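Local coordinates for protein CbsA (Xanthomonas oryzae pv. oryzae, PDB 5XYH) that probably hydrolyses 1,4-beta-linked glucan chains such as cellulose, acting as a cellobiosidase of glycosyl hydrolase family 6 that degrades plant cell walls, at residues Lys21-Ser26 / Val41-Pro46; Ala64-Leu69 / Gly363-Gly368. All blocks are in the same frame, centred on the assembly; numbering follows the deposited sequence.

Interaction 1 of 2, residues Lys21-Ser26 / Val41-Pro46; sequences KEVDSS and VVKSYP
Lys-43 and Asp-24 form a salt bridge, the polar bond that joins the two segments. Lys-43 NZ donates to Asp-24 OD1 at 2.5 Å. The distance is very short, so its exact value deserves caution. The ammonium meets OD1 on its syn lone pair, the side facing OD2. The two side chains cross at about a right angle. Lys-43 CG sits between its backbone N and carbonyl carbon (chi1 66°), and from there the chain runs extended. This carries the amine across Val-23 and out to the carboxylate.

The packing is made by the carbon part of the same lysine. Lys-43 CB rests on Val-23, 3.8 Å from Val-23 CG1. The same methyl also meets Lys-43 CD at 4.0 Å. Val-23 is buried, while Asp-24 and Lys-43 are partly exposed, so the contact grades from apolar to charged.

Lys-43 stands in a type I turn from Val-42 to Tyr-45, where helix 33-42 ends and Ser-44 turns back to bond the carbonyl of Val-41.

The contact joins helix 17-27 to the exit of the next helix, 33-42. Met-39 of helix 33-42 also touches Val-23. Phe-414 of helix 411-419 packs on both Val-23 and Val-42, so three helices meet here.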
# COMPACT_ATOMS: atom_id res chain seq x y z
N LYS A 21 -19.55 -3.96 -5.15
CA LYS A 21 -20.22 -5.26 -5.26
C LYS A 21 -19.70 -6.23 -4.21
O LYS A 21 -20.49 -7.00 -3.63
CB LYS A 21 -20.04 -5.82 -6.67
CG LYS A 21 -20.47 -7.27 -6.81
CD LYS A 21 -20.76 -7.63 -8.25
CE LYS A 21 -19.64 -7.18 -9.17
NZ LYS A 21 -19.92 -7.56 -10.58
N GLU A 22 -18.40 -6.20 -3.92
CA GLU A 22 -17.84 -6.98 -2.82
C GLU A 22 -18.51 -6.61 -1.50
O GLU A 22 -18.96 -7.48 -0.74
CB GLU A 22 -16.33 -6.77 -2.73
CG GLU A 22 -15.52 -7.44 -3.85
CD GLU A 22 -14.02 -7.17 -3.76
OE1 GLU A 22 -13.64 -6.00 -3.62
OE2 GLU A 22 -13.22 -8.13 -3.85
N VAL A 23 -18.57 -5.31 -1.19
CA VAL A 23 -19.18 -4.86 0.06
C VAL A 23 -20.64 -5.27 0.12
O VAL A 23 -21.12 -5.74 1.16
CB VAL A 23 -19.00 -3.34 0.21
CG1 VAL A 23 -19.85 -2.80 1.35
CG2 VAL A 23 -17.55 -3.02 0.47
N ASP A 24 -21.37 -5.14 -1.00
CA ASP A 24 -22.77 -5.55 -1.01
C ASP A 24 -22.92 -7.02 -0.64
O ASP A 24 -23.90 -7.39 0.03
CB ASP A 24 -23.38 -5.29 -2.39
CG ASP A 24 -23.63 -3.81 -2.66
OD1 ASP A 24 -23.77 -3.03 -1.69
OD2 ASP A 24 -23.73 -3.43 -3.84
N SER A 25 -21.97 -7.86 -1.06
CA SER A 25 -22.02 -9.28 -0.73
C SER A 25 -21.95 -9.52 0.78
O SER A 25 -22.45 -10.53 1.27
CB SER A 25 -20.89 -10.03 -1.46
OG SER A 25 -19.66 -9.97 -0.75
N SER A 26 -21.33 -8.59 1.52
CA SER A 26 -21.27 -8.66 2.98
C SER A 26 -22.49 -8.03 3.64
O SER A 26 -22.94 -8.51 4.69
CB SER A 26 -20.01 -7.94 3.49
OG SER A 26 -18.86 -8.76 3.36
N VAL A 41 -21.51 3.18 4.12
CA VAL A 41 -20.59 4.31 4.15
C VAL A 41 -19.22 3.89 3.63
O VAL A 41 -18.59 4.62 2.84
CB VAL A 41 -20.50 4.88 5.57
CG1 VAL A 41 -19.43 5.97 5.64
CG2 VAL A 41 -21.86 5.41 6.03
N VAL A 42 -18.74 2.73 4.06
CA VAL A 42 -17.42 2.27 3.64
C VAL A 42 -17.35 2.15 2.12
O VAL A 42 -16.37 2.59 1.49
CB VAL A 42 -17.08 0.94 4.34
CG1 VAL A 42 -15.92 0.23 3.65
CG2 VAL A 42 -16.74 1.22 5.81
N LYS A 43 -18.40 1.60 1.49
CA LYS A 43 -18.35 1.50 0.03
C LYS A 43 -18.60 2.83 -0.68
O LYS A 43 -18.58 2.85 -1.91
CB LYS A 43 -19.35 0.44 -0.48
CG LYS A 43 -20.80 0.76 -0.26
CD LYS A 43 -21.68 -0.17 -1.07
CE LYS A 43 -23.16 0.09 -0.79
NZ LYS A 43 -24.04 -0.53 -1.82
N SER A 44 -18.83 3.92 0.05
CA SER A 44 -18.93 5.23 -0.59
C SER A 44 -17.57 5.87 -0.82
O SER A 44 -17.50 6.93 -1.46
CB SER A 44 -19.82 6.19 0.23
OG SER A 44 -19.22 6.62 1.45
N TYR A 45 -16.46 5.24 -0.33
CA TYR A 45 -15.15 5.87 -0.42
C TYR A 45 -14.37 5.33 -1.61
O TYR A 45 -14.50 4.16 -1.98
CB TYR A 45 -14.35 5.62 0.86
CG TYR A 45 -14.93 6.29 2.09
CD1 TYR A 45 -15.12 7.67 2.15
CD2 TYR A 45 -15.26 5.53 3.22
CE1 TYR A 45 -15.64 8.29 3.29
CE2 TYR A 45 -15.77 6.13 4.36
CZ TYR A 45 -15.97 7.51 4.38
OH TYR A 45 -16.47 8.09 5.53
N PRO A 46 -13.57 6.19 -2.25
CA PRO A 46 -12.69 5.73 -3.34
C PRO A 46 -11.70 4.69 -2.84
O PRO A 46 -11.16 4.82 -1.74
CB PRO A 46 -11.96 7.00 -3.78
CG PRO A 46 -12.81 8.13 -3.32
CD PRO A 46 -13.54 7.66 -2.08

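Interaction 2 of 2, residues Ala64-Leu69 / Gly363-Gly368; sequences AGRLSL and GGESDG
Arg-66 and Glu-365 reach for each other from opposite directions and meet in a salt bridge between two loops. Arg-66 NH2 donates to Glu-365 OE2 at 3.2 Å. The bond is nearly straight, with an N-H...O angle of 167°. The carboxylate oxygen lies at the edge of the guanidinium, close to its plane. The reverse is not true: NH2 approaches OE2 from above the carboxylate, 79° out of its plane. The two flat groups therefore stand almost perpendicular, 88° apart, and only OE2 is engaged by the arginine. This is a single-bond pairing and not a two-pronged one.

The tight side is at Arg-66 NH2. The same nitrogen also donates to the carbonyl of Gly-407, its strongest polar partner, so two bonds limit how the guanidinium can turn. Glu-22 of helix 17-27 adds a weak, long ion pair to NH2. Glu-365 is buried, and its side chain touches Trp-409.

The loop 363-368 follows strand 354-358, one of the parallel strands of the distorted beta/alpha barrel of glycosyl hydrolase family 6. It leaves the C-terminal end of that strand, the end of the barrel where enzymes of this family carry their active site. Within it, Ser-366 OG accepts from Gly-368 N at 3.1 Å, an ST turn that bends the chain beyond the contact.

The other side of the pair is looser. Arg-66 NH1 stands 3.8 Å from Glu-365 OE2, and a water bridges the two. The water accepts from Arg-66 NH1 at 3.1 Å. It donates to Glu-365 OE2 at 2.6 Å. No carbon packing crosses between the segments, and they bury just 63 Å² together. Arg-66 itself is partly exposed, on the loop that leads to Ser-68, the N-cap of helix 69-79.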
# COMPACT_ATOMS: atom_id res chain seq x y z
N ALA A 64 -11.59 -12.53 -13.00
CA ALA A 64 -12.59 -12.78 -11.96
C ALA A 64 -13.83 -11.91 -12.10
O ALA A 64 -14.48 -11.57 -11.10
CB ALA A 64 -11.99 -12.62 -10.56
N GLY A 65 -14.18 -11.54 -13.34
CA GLY A 65 -15.34 -10.70 -13.60
C GLY A 65 -15.15 -9.22 -13.35
O GLY A 65 -16.10 -8.46 -13.52
N ARG A 66 -13.96 -8.79 -12.93
CA ARG A 66 -13.76 -7.38 -12.63
C ARG A 66 -13.79 -6.54 -13.91
O ARG A 66 -13.63 -7.04 -15.02
CB ARG A 66 -12.42 -7.18 -11.91
CG ARG A 66 -12.36 -7.76 -10.52
CD ARG A 66 -10.99 -7.52 -9.89
NE ARG A 66 -10.93 -7.96 -8.49
CZ ARG A 66 -11.10 -7.15 -7.45
NH1 ARG A 66 -11.36 -5.87 -7.64
NH2 ARG A 66 -11.01 -7.64 -6.22
N LEU A 67 -14.00 -5.24 -13.74
CA LEU A 67 -13.96 -4.31 -14.86
C LEU A 67 -12.58 -4.32 -15.52
O LEU A 67 -11.56 -4.52 -14.86
CB LEU A 67 -14.29 -2.89 -14.41
CG LEU A 67 -15.74 -2.57 -14.06
CD1 LEU A 67 -15.84 -1.15 -13.58
CD2 LEU A 67 -16.64 -2.80 -15.26
N SER A 68 -12.57 -4.08 -16.83
CA SER A 68 -11.32 -3.77 -17.53
C SER A 68 -10.82 -2.38 -17.12
O SER A 68 -11.56 -1.56 -16.57
CB SER A 68 -11.53 -3.79 -19.04
OG SER A 68 -12.25 -2.64 -19.44
N LEU A 69 -9.55 -2.11 -17.43
CA LEU A 69 -9.01 -0.78 -17.22
C LEU A 69 -9.87 0.27 -17.91
O LEU A 69 -10.19 1.30 -17.32
CB LEU A 69 -7.56 -0.69 -17.70
CG LEU A 69 -6.90 0.70 -17.63
CD1 LEU A 69 -6.97 1.33 -16.21
CD2 LEU A 69 -5.47 0.69 -18.15
N GLY A 363 -10.26 -2.33 2.19
CA GLY A 363 -10.43 -3.25 3.30
C GLY A 363 -11.45 -4.31 2.96
O GLY A 363 -12.52 -3.99 2.44
N GLY A 364 -11.13 -5.58 3.25
CA GLY A 364 -11.99 -6.71 2.94
C GLY A 364 -11.40 -7.67 1.93
O GLY A 364 -11.76 -8.85 1.92
N GLU A 365 -10.49 -7.19 1.08
CA GLU A 365 -9.84 -8.09 0.14
C GLU A 365 -8.69 -8.83 0.82
O GLU A 365 -7.98 -8.29 1.66
CB GLU A 365 -9.35 -7.32 -1.09
CG GLU A 365 -10.53 -6.85 -1.95
CD GLU A 365 -10.12 -5.94 -3.09
OE1 GLU A 365 -8.92 -5.64 -3.21
OE2 GLU A 365 -11.02 -5.48 -3.85
N SER A 366 -8.56 -10.11 0.48
CA SER A 366 -7.60 -10.98 1.14
C SER A 366 -6.18 -10.68 0.67
O SER A 366 -5.94 -10.37 -0.50
CB SER A 366 -7.94 -12.44 0.85
OG SER A 366 -6.98 -13.29 1.43
N ASP A 367 -5.23 -10.76 1.62
CA ASP A 367 -3.80 -10.64 1.33
C ASP A 367 -3.19 -11.96 0.85
O ASP A 367 -2.02 -11.97 0.44
CB ASP A 367 -3.05 -10.16 2.58
CG ASP A 367 -3.52 -8.77 3.05
OD1 ASP A 367 -3.78 -7.92 2.17
OD2 ASP A 367 -3.63 -8.54 4.29
N GLY A 368 -3.94 -13.04 0.90
CA GLY A 368 -3.50 -14.36 0.49
C GLY A 368 -4.27 -15.41 1.29
O GLY A 368 -4.74 -15.18 2.40
O HOH W 1 -10.59 -3.66 -5.67

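In the fold
Interactions 1 and 2 lie on the same side of the chain's centre, with centres about 12 Å apart. In interaction 1 both ends of the salt bridge are partly exposed; in interaction 2 the glutamate is buried and the arginine partly exposed. Interaction 1 adds apolar packing and joins two helices that follow one another in the chain, about 19 Å from the chain's centre. Interaction 2 is almost wholly polar, water-bridged and about 14 Å from that centre. It joins loops 294 residues apart. The two meet through Glu-22 of helix 17-27. Glu-22 OE1 lies 2.7 Å from Glu-365 OE2, a close approach of like groups. Its weak ion pair with Arg-66 may ease that approach.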